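Local structure of hydrogenase 3 maturation protease (Escherichia coli, 2E85) at residues B[38-43]-B[51-56]; B[59-64]-B[102-107]; B[89-92]-B[96-99]; B[74-79]-B[136-141]. The protein acts as the endopeptidase that matures hydrogenase 3, cutting a 32-residue peptide from the C-terminus of its large-subunit precursor, HycE. The protein carries 1 engineered substitution. All blocks are in the same frame, centred on the assembly; numbering follows the deposited sequence.

Contact 1 of 4, residues B[38-43]-B[51-56]; sequences VVIDGG and VAIREL. With CA (calcium ion), chain E.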
loop_
_atom_site.group_PDB
_atom_site.type_symbol
_atom_site.label_atom_id
_atom_site.label_comp_id
_atom_site.label_asym_id
_atom_site.label_seq_id
_atom_site.Cartn_x
_atom_site.Cartn_y
_atom_site.Cartn_z
ATOM N N VAL B 38 21.601 -5.915 -2.265
ATOM C CA VAL B 38 21.073 -5.249 -3.456
ATOM C C VAL B 38 20.340 -3.997 -2.970
ATOM O O VAL B 38 19.406 -4.094 -2.186
ATOM C CB VAL B 38 20.126 -6.171 -4.275
ATOM C CG1 VAL B 38 19.585 -5.427 -5.488
ATOM C CG2 VAL B 38 20.844 -7.393 -4.719
ATOM N N VAL B 39 20.767 -2.830 -3.450
ATOM C CA VAL B 39 20.292 -1.570 -2.871
ATOM C C VAL B 39 19.295 -0.906 -3.814
ATOM O O VAL B 39 19.636 -0.559 -4.960
ATOM C CB VAL B 39 21.469 -0.620 -2.539
ATOM C CG1 VAL B 39 20.939 0.702 -1.942
ATOM C CG2 VAL B 39 22.448 -1.314 -1.586
ATOM N N ILE B 40 18.067 -0.725 -3.343
ATOM C CA ILE B 40 17.024 -0.051 -4.135
ATOM C C ILE B 40 16.937 1.408 -3.679
ATOM O O ILE B 40 16.696 1.674 -2.526
ATOM C CB ILE B 40 15.660 -0.739 -3.976
ATOM C CG1 ILE B 40 15.710 -2.133 -4.616
ATOM C CG2 ILE B 40 14.564 0.080 -4.648
ATOM C CD1 ILE B 40 16.559 -3.166 -3.892
ATOM N N ASP B 41 17.166 2.327 -4.608
ATOM C CA ASP B 41 17.017 3.765 -4.348
ATOM C C ASP B 41 15.547 4.100 -4.514
ATOM O O ASP B 41 15.124 4.580 -5.570
ATOM C CB ASP B 41 17.898 4.487 -5.386
ATOM C CG ASP B 41 18.247 5.908 -5.010
ATOM O OD1 ASP B 41 17.827 6.407 -3.944
ATOM O OD2 ASP B 41 18.987 6.535 -5.826
ATOM N N GLY B 42 14.771 3.900 -3.439
ATOM C CA GLY B 42 13.319 3.903 -3.494
ATOM C C GLY B 42 12.648 5.254 -3.649
ATOM O O GLY B 42 11.485 5.302 -4.016
ATOM N N GLY B 43 13.346 6.347 -3.361
ATOM C CA GLY B 43 12.710 7.661 -3.449
ATOM C C GLY B 43 11.597 7.847 -2.418
ATOM O O GLY B 43 11.604 7.238 -1.349
ATOM N N VAL B 51 7.007 -4.548 -6.062
ATOM C CA VAL B 51 7.069 -5.592 -7.095
ATOM C C VAL B 51 8.519 -6.064 -7.331
ATOM O O VAL B 51 8.769 -7.274 -7.350
ATOM C CB VAL B 51 6.351 -5.159 -8.394
ATOM C CG1 VAL B 51 6.580 -6.180 -9.514
ATOM C CG2 VAL B 51 4.847 -5.031 -8.120
ATOM N N ALA B 52 9.457 -5.122 -7.435
ATOM C CA ALA B 52 10.878 -5.454 -7.629
ATOM C C ALA B 52 11.453 -6.219 -6.455
ATOM O O ALA B 52 12.189 -7.179 -6.646
ATOM C CB ALA B 52 11.701 -4.192 -7.877
ATOM N N ILE B 53 11.140 -5.766 -5.242
ATOM C CA ILE B 53 11.632 -6.442 -4.039
ATOM C C ILE B 53 11.149 -7.889 -4.016
ATOM O O ILE B 53 11.929 -8.797 -3.772
ATOM C CB ILE B 53 11.224 -5.700 -2.767
ATOM C CG1 ILE B 53 11.896 -4.318 -2.730
ATOM C CG2 ILE B 53 11.629 -6.513 -1.505
ATOM C CD1 ILE B 53 13.429 -4.257 -2.835
ATOM N N ARG B 54 9.869 -8.117 -4.305
ATOM C CA ARG B 54 9.345 -9.496 -4.281
ATOM C C ARG B 54 10.015 -10.379 -5.330
ATOM O O ARG B 54 10.326 -11.549 -5.053
ATOM C CB ARG B 54 7.835 -9.524 -4.505
ATOM C CG ARG B 54 7.018 -8.858 -3.448
ATOM C CD ARG B 54 5.534 -9.152 -3.695
ATOM N NE ARG B 54 5.096 -8.956 -5.089
ATOM C CZ ARG B 54 3.822 -8.812 -5.461
ATOM N NH1 ARG B 54 2.861 -8.816 -4.539
ATOM N NH2 ARG B 54 3.501 -8.631 -6.744
ATOM N N GLU B 55 10.264 -9.806 -6.507
ATOM C CA GLU B 55 10.905 -10.500 -7.628
ATOM C C GLU B 55 12.362 -10.862 -7.346
ATOM O O GLU B 55 12.867 -11.878 -7.853
ATOM C CB GLU B 55 10.770 -9.686 -8.922
ATOM C CG GLU B 55 9.333 -9.600 -9.462
ATOM C CD GLU B 55 8.687 -10.972 -9.653
ATOM O OE1 GLU B 55 9.322 -11.841 -10.292
ATOM O OE2 GLU B 55 7.547 -11.181 -9.154
ATOM N N LEU B 56 13.021 -10.050 -6.514
ATOM C CA LEU B 56 14.397 -10.323 -6.066
ATOM C C LEU B 56 14.468 -11.562 -5.161
ATOM O O LEU B 56 15.549 -12.160 -5.000
ATOM C CB LEU B 56 14.979 -9.088 -5.377
ATOM C CG LEU B 56 15.485 -7.986 -6.310
ATOM C CD1 LEU B 56 15.658 -6.673 -5.496
ATOM C CD2 LEU B 56 16.787 -8.395 -7.024
HETATM CA CA CA E . 9.604 4.266 -4.843
HETATM O O HOH W 1 10.577 4.789 -7.079
HETATM O O HOH W 2 8.851 6.594 -5.153
#
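Ile40 of the strand and Ile53 of the helix make the tightest of the apolar contacts here, with Ile40 CD1 3.5 Å from Ile53 CD1, shorter than usual for two carbons. The side chains pass at a slant, and the same Ile53 methyl also touches the branch one bond further in, Ile40 CG1. Ile53 does not aim straight at the strand: its CG1 stands beside the backbone N (chi1 -65°), and the bend at chi2 (-56°) carries CD1 across the gap. Leu56, one turn on, approaches tip to tip and divides its CD1 methyl between two strand residues, lying 4.0 Å from Ile40 CD1 and 4.1 Å from Val38 CG1. Val38 and Ile40 face the helix, whereas Val39 between them turns to the other face of the sheet, onto Cys29 of helix 21-31. The axes are 10.7 Å apart at closest and run nearly antiparallel (171°), as in the first half of a beta-alpha-beta crossover from strand 38-43 through helix 50-56 to strand 60-66.

A calcium ion is bound near the helix start: Gly42 O holds it at 2.3 Å, and two waters, Ala45 O, Asn48 OD1 and Asp49 OD2 also coordinate it. The ion thus ties Gly42 to the loop that leads into helix 50-56. On the far side of the helix, Arg54 NH1 hydrogen-bonds to Asn98 OD1 of the second subunit.

With no hydrogen bond between 38-43 and 51-56, apolar side-chain packing alone joins them directly, so their spacing probably depends largely on how these side chains fit.

Contact 2 of 4, residues B[59-64]-B[102-107]; sequences TRLLIV and DQLKED. With CA (calcium ion), chain G.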
loop_
_atom_site.group_PDB
_atom_site.type_symbol
_atom_site.label_atom_id
_atom_site.label_comp_id
_atom_site.label_asym_id
_atom_site.label_seq_id
_atom_site.Cartn_x
_atom_site.Cartn_y
_atom_site.Cartn_z
ATOM N N THR B 59 16.029 -13.077 1.163
ATOM C CA THR B 59 15.925 -13.757 2.445
ATOM C C THR B 59 15.839 -12.736 3.587
ATOM O O THR B 59 15.347 -13.040 4.678
ATOM C CB THR B 59 17.146 -14.693 2.670
ATOM O OG1 THR B 59 18.359 -13.957 2.447
ATOM C CG2 THR B 59 17.101 -15.857 1.683
ATOM N N ARG B 60 16.354 -11.539 3.341
ATOM C CA ARG B 60 16.372 -10.498 4.355
ATOM C C ARG B 60 16.217 -9.148 3.680
ATOM O O ARG B 60 16.848 -8.882 2.669
ATOM C CB ARG B 60 17.683 -10.537 5.146
ATOM C CG ARG B 60 17.955 -9.327 6.044
ATOM C CD ARG B 60 19.067 -9.630 7.012
ATOM N NE ARG B 60 20.364 -9.811 6.350
ATOM C CZ ARG B 60 21.503 -10.052 6.995
ATOM N NH1 ARG B 60 21.516 -10.141 8.323
ATOM N NH2 ARG B 60 22.628 -10.183 6.317
ATOM N N LEU B 61 15.333 -8.322 4.235
ATOM C CA LEU B 61 15.076 -6.991 3.717
ATOM C C LEU B 61 15.293 -5.953 4.843
ATOM O O LEU B 61 14.665 -6.051 5.904
ATOM C CB LEU B 61 13.647 -6.886 3.234
ATOM C CG LEU B 61 13.214 -5.466 2.813
ATOM C CD1 LEU B 61 13.908 -4.995 1.571
ATOM C CD2 LEU B 61 11.706 -5.415 2.654
ATOM N N LEU B 62 16.158 -4.969 4.577
ATOM C CA LEU B 62 16.399 -3.835 5.469
ATOM C C LEU B 62 15.821 -2.591 4.797
ATOM O O LEU B 62 16.136 -2.314 3.643
ATOM C CB LEU B 62 17.905 -3.623 5.680
ATOM C CG LEU B 62 18.361 -2.429 6.520
ATOM C CD1 LEU B 62 17.724 -2.337 7.934
ATOM C CD2 LEU B 62 19.863 -2.392 6.636
ATOM N N ILE B 63 15.034 -1.838 5.547
ATOM C CA ILE B 63 14.455 -0.593 5.035
ATOM C C ILE B 63 15.009 0.523 5.878
ATOM O O ILE B 63 14.958 0.438 7.110
ATOM C CB ILE B 63 12.920 -0.613 5.180
ATOM C CG1 ILE B 63 12.345 -1.794 4.404
ATOM C CG2 ILE B 63 12.298 0.699 4.694
ATOM C CD1 ILE B 63 10.904 -2.160 4.758
ATOM N N VAL B 64 15.551 1.551 5.226
ATOM C CA VAL B 64 16.136 2.688 5.928
ATOM C C VAL B 64 15.414 3.961 5.484
ATOM O O VAL B 64 15.323 4.243 4.283
ATOM C CB VAL B 64 17.647 2.837 5.615
ATOM C CG1 VAL B 64 18.193 4.206 6.119
ATOM C CG2 VAL B 64 18.456 1.608 6.155
ATOM N N ASP B 102 4.088 -5.733 7.073
ATOM C CA ASP B 102 3.518 -7.013 7.501
ATOM C C ASP B 102 3.432 -7.992 6.317
ATOM O O ASP B 102 3.702 -9.190 6.469
ATOM C CB ASP B 102 2.159 -6.820 8.176
ATOM C CG ASP B 102 2.236 -5.986 9.465
ATOM O OD1 ASP B 102 3.371 -5.675 9.950
ATOM O OD2 ASP B 102 1.156 -5.615 10.007
ATOM N N GLN B 103 3.048 -7.484 5.145
ATOM C CA GLN B 103 2.957 -8.323 3.933
ATOM C C GLN B 103 4.325 -8.716 3.410
ATOM O O GLN B 103 4.520 -9.835 2.975
ATOM C CB GLN B 103 2.137 -7.642 2.847
ATOM C CG GLN B 103 0.649 -7.587 3.218
ATOM C CD GLN B 103 0.082 -8.997 3.432
ATOM O OE1 GLN B 103 0.237 -9.853 2.564
ATOM N NE2 GLN B 103 -0.545 -9.245 4.598
ATOM N N LEU B 104 5.276 -7.789 3.459
ATOM C CA LEU B 104 6.644 -8.148 3.088
ATOM C C LEU B 104 7.169 -9.251 4.003
ATOM O O LEU B 104 7.825 -10.186 3.530
ATOM C CB LEU B 104 7.560 -6.933 3.176
ATOM C CG LEU B 104 7.336 -5.914 2.052
ATOM C CD1 LEU B 104 7.973 -4.576 2.437
ATOM C CD2 LEU B 104 7.841 -6.408 0.691
ATOM N N LYS B 105 6.859 -9.153 5.291
ATOM C CA LYS B 105 7.341 -10.143 6.270
ATOM C C LYS B 105 6.822 -11.543 5.988
ATOM O O LYS B 105 7.475 -12.546 6.324
ATOM C CB LYS B 105 6.961 -9.755 7.698
ATOM C CG LYS B 105 7.951 -8.794 8.353
ATOM C CD LYS B 105 7.630 -8.550 9.809
ATOM C CE LYS B 105 6.392 -7.680 9.929
ATOM N NZ LYS B 105 5.568 -7.940 11.135
ATOM N N GLU B 106 5.651 -11.621 5.378
ATOM C CA GLU B 106 5.096 -12.918 4.999
ATOM C C GLU B 106 5.844 -13.543 3.831
ATOM O O GLU B 106 5.916 -14.773 3.720
ATOM C CB GLU B 106 3.602 -12.788 4.716
ATOM C CG GLU B 106 2.821 -12.481 5.995
ATOM C CD GLU B 106 1.332 -12.202 5.775
ATOM O OE1 GLU B 106 0.837 -12.356 4.635
ATOM O OE2 GLU B 106 0.661 -11.836 6.767
ATOM N N ASP B 107 6.421 -12.701 2.985
ATOM C CA ASP B 107 7.088 -13.165 1.766
ATOM C C ASP B 107 8.605 -13.277 1.903
ATOM O O ASP B 107 9.252 -13.955 1.096
ATOM C CB ASP B 107 6.751 -12.252 0.599
ATOM C CG ASP B 107 5.292 -12.351 0.185
ATOM O OD1 ASP B 107 4.579 -13.251 0.676
ATOM O OD2 ASP B 107 4.870 -11.520 -0.625
HETATM CA CA CA G . 0.455 -12.132 2.352
HETATM O O HOH W 3 2.741 -11.683 1.760
HETATM O O HOH W 4 1.142 -14.487 2.555
HETATM O O HOH W 5 -0.166 -12.464 0.077
HETATM O O HOH W 6 0.936 -10.761 0.541
#
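Leu61 and Leu104 mark the closest backbone approach, their CA atoms 8.5 Å apart, a spacing bridged by side chains with no hydrogen bond between the segments. Strand 60-64 presents Leu61 and Ile63 to helix 102-107, while Leu62 and Val64 belong to the opposite face. From the helix, Leu104 alone touches them: its CD1 lies 3.8 Å from Leu61 CD2 and, more loosely, 4.5 Å from Ile63 CD1. Leu61 CG points away from its backbone N (chi1 173°), and the two leucines meet at a slant through one methyl each. Ile53 of helix 50-56 adjoins Leu61 on the same face.

The helix's other side is polar. Gln103 OE1 and Glu106 OE1, three residues apart, both bind the same calcium ion, each at 2.3 Å, along with four waters and Asp102 OD1 of the second subunit, so the ion bridges the two chains of the crystal assembly. One of those waters donates to Gln103 O at 2.8 Å and to Asp107 OD1 at 2.6 Å, which anchors it to the helix.

An amphipathic helix laid by its leucine over a central parallel strand, one that also carries Asp65, a ligand of a different calcium ion and, by similarity, of nickel, is the arrangement of a layered alpha/beta fold.

Contact 3 of 4, residues B[89-92]-B[96-99]; sequences MMTT and PLNY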
loop_
_atom_site.group_PDB
_atom_site.type_symbol
_atom_site.label_atom_id
_atom_site.label_comp_id
_atom_site.label_asym_id
_atom_site.label_seq_id
_atom_site.Cartn_x
_atom_site.Cartn_y
_atom_site.Cartn_z
ATOM N N MET B 89 2.126 5.182 11.393
ATOM C CA MET B 89 3.107 5.652 10.402
ATOM C C MET B 89 2.505 5.472 8.998
ATOM O O MET B 89 1.982 4.394 8.672
ATOM C CB MET B 89 4.421 4.879 10.513
ATOM C CG MET B 89 5.196 5.134 11.797
ATOM S SD MET B 89 6.859 4.381 11.877
ATOM C CE MET B 89 7.365 4.565 10.260
ATOM N N MET B 90 2.580 6.534 8.198
ATOM C CA MET B 90 2.009 6.560 6.835
ATOM C C MET B 90 3.050 6.756 5.734
ATOM O O MET B 90 4.088 7.385 5.925
ATOM C CB MET B 90 0.949 7.673 6.719
ATOM C CG MET B 90 -0.124 7.704 7.801
ATOM S SD MET B 90 -1.330 6.355 7.580
ATOM C CE MET B 90 -1.095 5.404 9.011
ATOM N N THR B 91 2.777 6.205 4.559
ATOM C CA THR B 91 3.576 6.569 3.392
ATOM C C THR B 91 3.120 7.943 2.910
ATOM O O THR B 91 2.136 8.487 3.411
ATOM C CB THR B 91 3.405 5.550 2.233
ATOM O OG1 THR B 91 2.089 5.656 1.685
ATOM C CG2 THR B 91 3.616 4.107 2.731
ATOM N N THR B 92 3.825 8.474 1.908
ATOM C CA THR B 92 3.466 9.765 1.310
ATOM C C THR B 92 2.056 9.728 0.681
ATOM O O THR B 92 1.444 10.780 0.441
ATOM C CB THR B 92 4.524 10.249 0.286
ATOM O OG1 THR B 92 4.214 11.592 -0.123
ATOM C CG2 THR B 92 4.563 9.344 -0.933
ATOM N N PRO B 96 -1.132 3.074 5.329
ATOM C CA PRO B 96 -0.452 2.722 6.585
ATOM C C PRO B 96 0.771 1.832 6.343
ATOM O O PRO B 96 0.701 0.809 5.667
ATOM C CB PRO B 96 -1.531 1.993 7.398
ATOM C CG PRO B 96 -2.605 1.655 6.433
ATOM C CD PRO B 96 -2.513 2.571 5.271
ATOM N N LEU B 97 1.910 2.248 6.871
ATOM C CA LEU B 97 3.144 1.535 6.566
ATOM C C LEU B 97 3.129 0.070 7.025
ATOM O O LEU B 97 3.767 -0.777 6.395
ATOM C CB LEU B 97 4.349 2.271 7.157
ATOM C CG LEU B 97 5.720 1.705 6.802
ATOM C CD1 LEU B 97 5.974 1.664 5.309
ATOM C CD2 LEU B 97 6.804 2.477 7.504
ATOM N N ASN B 98 2.412 -0.231 8.108
ATOM C CA ASN B 98 2.374 -1.594 8.631
ATOM C C ASN B 98 1.812 -2.569 7.605
ATOM O O ASN B 98 2.200 -3.734 7.591
ATOM C CB ASN B 98 1.628 -1.676 9.956
ATOM C CG ASN B 98 0.131 -1.726 9.782
ATOM O OD1 ASN B 98 -0.513 -0.721 9.480
ATOM N ND2 ASN B 98 -0.435 -2.915 9.955
ATOM N N TYR B 99 0.926 -2.082 6.733
ATOM C CA TYR B 99 0.361 -2.932 5.671
ATOM C C TYR B 99 1.470 -3.495 4.789
ATOM O O TYR B 99 1.547 -4.702 4.571
ATOM C CB TYR B 99 -0.721 -2.193 4.855
ATOM C CG TYR B 99 -2.126 -2.510 5.332
ATOM C CD1 TYR B 99 -2.413 -2.571 6.690
ATOM C CD2 TYR B 99 -3.154 -2.789 4.426
ATOM C CE1 TYR B 99 -3.693 -2.882 7.152
ATOM C CE2 TYR B 99 -4.444 -3.116 4.882
ATOM C CZ TYR B 99 -4.703 -3.152 6.241
ATOM O OH TYR B 99 -5.953 -3.466 6.727
HETATM O O HOH W 7 1.400 1.972 10.000
#
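Met89 O takes the amide of Leu97 in a nearly linear hydrogen bond, with Leu97 N 2.8 Å from Met89 O and an N-H...O angle of 175°. The donor is tilted 26° from the carbonyl plane. A water also meets Met89 O at 2.8 Å and accepts from Asn98 N at 3.1 Å, thereby linking the first turn of the helix to the same carbonyl. The side chains of Met89 and Leu97 run alongside each other, Met89 CE reaching Leu97 CD2 at 3.5 Å; Thr91 CG2 adds a looser touch on Leu97 CD1.

Met90 and Pro96 form a single beta bridge that closes the loop carrying His93, a nickel ligand by similarity, just ahead of helix 97-108. A bend at chi2 (-74°), followed by another at chi3, brings the end of Met90 back to the proline, so that Met90 CE lies 3.7 Å from Pro96 CA and touches CB as well. An alanine here is likely to uncover that flank of Pro96 and forfeit the packing of Met90 on Val51 of the second subunit.

Further out, Thr91 OG1 is hydrogen-bonded to Glu47 OE2 and to the amides of His93 and Met95; the amide bonds probably help hold the loop's shape, while Glu47 ties it to another part of the chain. Ile84 of helix 81-86 and Phe113 of strand 111-116 pack against both Met89 and Leu97.

Contact 4 of 4, residues B[74-79]-B[136-141]; sequences GEIRII and ETVYQR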
loop_
_atom_site.group_PDB
_atom_site.type_symbol
_atom_site.label_atom_id
_atom_site.label_comp_id
_atom_site.label_asym_id
_atom_site.label_seq_id
_atom_site.Cartn_x
_atom_site.Cartn_y
_atom_site.Cartn_z
ATOM N N GLY B 74 19.560 12.567 14.345
ATOM C CA GLY B 74 20.623 11.609 14.042
ATOM C C GLY B 74 20.529 10.313 14.834
ATOM O O GLY B 74 21.266 9.358 14.544
ATOM N N GLU B 75 19.637 10.262 15.831
ATOM C CA GLU B 75 19.410 8.995 16.536
ATOM C C GLU B 75 18.871 7.954 15.527
ATOM O O GLU B 75 18.051 8.277 14.640
ATOM C CB GLU B 75 18.449 9.146 17.723
ATOM C CG GLU B 75 19.014 9.959 18.892
ATOM C CD GLU B 75 20.244 9.314 19.531
ATOM O OE1 GLU B 75 20.257 8.072 19.723
ATOM O OE2 GLU B 75 21.205 10.050 19.860
ATOM N N ILE B 76 19.323 6.714 15.705
ATOM C CA ILE B 76 18.978 5.597 14.821
ATOM C C ILE B 76 18.253 4.562 15.675
ATOM O O ILE B 76 18.771 4.196 16.739
ATOM C CB ILE B 76 20.273 4.902 14.301
ATOM C CG1 ILE B 76 21.032 5.852 13.384
ATOM C CG2 ILE B 76 19.957 3.653 13.452
ATOM C CD1 ILE B 76 22.510 5.512 13.182
ATOM N N ARG B 77 17.084 4.073 15.224
ATOM C CA ARG B 77 16.390 2.999 15.958
ATOM C C ARG B 77 15.743 2.030 15.007
ATOM O O ARG B 77 15.376 2.401 13.905
ATOM C CB ARG B 77 15.284 3.525 16.875
ATOM C CG ARG B 77 15.698 4.544 17.938
ATOM C CD ARG B 77 16.389 3.877 19.113
ATOM N NE ARG B 77 16.622 4.836 20.195
ATOM C CZ ARG B 77 17.626 5.721 20.246
ATOM N NH1 ARG B 77 18.515 5.837 19.267
ATOM N NH2 ARG B 77 17.729 6.517 21.306
ATOM N N ILE B 78 15.627 0.768 15.440
ATOM C CA ILE B 78 14.803 -0.188 14.755
ATOM C C ILE B 78 13.391 -0.077 15.302
ATOM O O ILE B 78 13.194 -0.089 16.531
ATOM C CB ILE B 78 15.268 -1.621 15.020
ATOM C CG1 ILE B 78 16.781 -1.805 14.708
ATOM C CG2 ILE B 78 14.316 -2.614 14.337
ATOM C CD1 ILE B 78 17.598 -1.466 15.861
ATOM N N ILE B 79 12.426 0.028 14.397
ATOM C CA ILE B 79 11.021 0.137 14.793
ATOM C C ILE B 79 10.302 -1.184 14.588
ATOM O O ILE B 79 10.224 -1.725 13.465
ATOM C CB ILE B 79 10.256 1.227 14.071
ATOM C CG1 ILE B 79 11.058 2.523 14.045
ATOM C CG2 ILE B 79 8.863 1.402 14.735
ATOM C CD1 ILE B 79 11.903 2.899 15.227
ATOM N N GLU B 136 26.376 7.581 7.674
ATOM C CA GLU B 136 27.674 6.878 7.785
ATOM C C GLU B 136 27.661 5.710 8.777
ATOM O O GLU B 136 28.220 4.643 8.496
ATOM C CB GLU B 136 28.763 7.900 8.117
ATOM C CG GLU B 136 30.195 7.362 8.059
ATOM C CD GLU B 136 30.672 6.892 6.673
ATOM O OE1 GLU B 136 30.122 7.276 5.607
ATOM O OE2 GLU B 136 31.662 6.134 6.650
ATOM N N THR B 137 27.035 5.903 9.943
ATOM C CA THR B 137 26.983 4.849 10.946
ATOM C C THR B 137 26.287 3.592 10.397
ATOM O O THR B 137 26.786 2.481 10.531
ATOM C CB THR B 137 26.316 5.344 12.264
ATOM O OG1 THR B 137 27.085 6.432 12.787
ATOM C CG2 THR B 137 26.280 4.231 13.302
ATOM N N VAL B 138 25.151 3.781 9.747
ATOM C CA VAL B 138 24.380 2.676 9.209
ATOM C C VAL B 138 25.195 2.014 8.080
ATOM O O VAL B 138 25.282 0.803 7.993
ATOM C CB VAL B 138 22.971 3.150 8.739
ATOM C CG1 VAL B 138 22.241 2.022 8.065
ATOM C CG2 VAL B 138 22.129 3.633 9.942
ATOM N N TYR B 139 25.821 2.839 7.255
ATOM C CA TYR B 139 26.589 2.354 6.109
ATOM C C TYR B 139 27.706 1.432 6.562
ATOM O O TYR B 139 27.921 0.395 5.964
ATOM C CB TYR B 139 27.133 3.540 5.305
ATOM C CG TYR B 139 28.168 3.198 4.270
ATOM C CD1 TYR B 139 27.798 2.614 3.044
ATOM C CD2 TYR B 139 29.518 3.476 4.504
ATOM C CE1 TYR B 139 28.746 2.316 2.087
ATOM C CE2 TYR B 139 30.471 3.158 3.582
ATOM C CZ TYR B 139 30.081 2.587 2.368
ATOM O OH TYR B 139 31.032 2.278 1.425
ATOM N N GLN B 140 28.360 1.806 7.658
ATOM C CA GLN B 140 29.477 1.046 8.195
ATOM C C GLN B 140 29.032 -0.228 8.890
ATOM O O GLN B 140 29.863 -1.073 9.228
ATOM C CB GLN B 140 30.302 1.925 9.130
ATOM C CG GLN B 140 31.021 3.018 8.351
ATOM C CD GLN B 140 32.178 2.539 7.450
ATOM O OE1 GLN B 140 32.600 1.380 7.499
ATOM N NE2 GLN B 140 32.712 3.456 6.645
ATOM N N ARG B 141 27.734 -0.382 9.108
ATOM C CA ARG B 141 27.277 -1.634 9.709
ATOM C C ARG B 141 26.748 -2.602 8.682
ATOM O O ARG B 141 26.435 -3.732 9.016
ATOM C CB ARG B 141 26.272 -1.391 10.828
ATOM C CG ARG B 141 26.975 -0.608 11.929
ATOM C CD ARG B 141 26.661 -0.997 13.315
ATOM N NE ARG B 141 26.972 0.160 14.124
ATOM C CZ ARG B 141 26.277 0.527 15.182
ATOM N NH1 ARG B 141 25.267 -0.240 15.582
ATOM N NH2 ARG B 141 26.610 1.634 15.844
#
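Arg77 NH1, on the strand whose Ile76 packs against Thr137 and Val138, serves two acceptors at once: Glu75 OE1 at 2.9 Å, in a salt bridge, and the carbonyl Ile76 O at 3.0 Å. Strand 76-78 is the outermost assigned strand of the mixed sheet in this alpha/beta fold, antiparallel to its neighbour 111-116, though Ile78 also pairs through its backbone with Ala152 and Leu154; helix 129-141 lies over it beside helix 21-31. Both acceptors sit almost in the guanidinium plane of Arg77. They are met differently, however: Glu75 OE1 offers its anti lone pair, whereas Ile76 O is approached from above its carbonyl plane, 57° out of it. With two in-plane anchors on one nitrogen, the guanidinium group is probably restrained from turning. It lies on the side of the strand away from the helix.

The contact itself is apolar and rests on Ile76. Its CG1 stands beside the backbone N and the chain then runs extended (chi2 160°), bringing CD1 over the helix, 3.8 Å from Val138 CG2 and 3.9 Å from Thr137 CB. Thr137 shows its carbon side to the isoleucine, while its OG1 bonds to Asp133 O one turn back. Leu114 of strand 111-116 packs against both Ile76 and Val138, and Leu25 of helix 21-31 also reaches Val138.

Along the helix, Gln140 NE2 donates to Glu136 OE2 at 2.9 Å in a straight bond (179°), and the other oxygen of Glu136 makes a salt bridge with Lys28. Nearer the strand, the second Ile76 branch also meets the helix, CG2 lying 4.1 Å from Val138 CG2.

Contacts 1, 2 and 4 each set a helix against a strand of one sheet by apolar packing with no hydrogen bond across; contact 3, a loop against a helix start, is the one joined by a hydrogen bond. All touching residues of contact 2 are buried, on a central strand, while contacts 1 and 4 lie on the outermost assigned strands and are only partly buried. Contacts 1 and 2 share a sheet face, where Ile53 touches Leu61; contact 4 uses the other, Val64 meeting Val138. Contacts 2 and 3 both use helix 97-108. The second subunit reaches contacts 1 to 3 but not contact 4, and calcium is bound directly by segments of contacts 1 and 2.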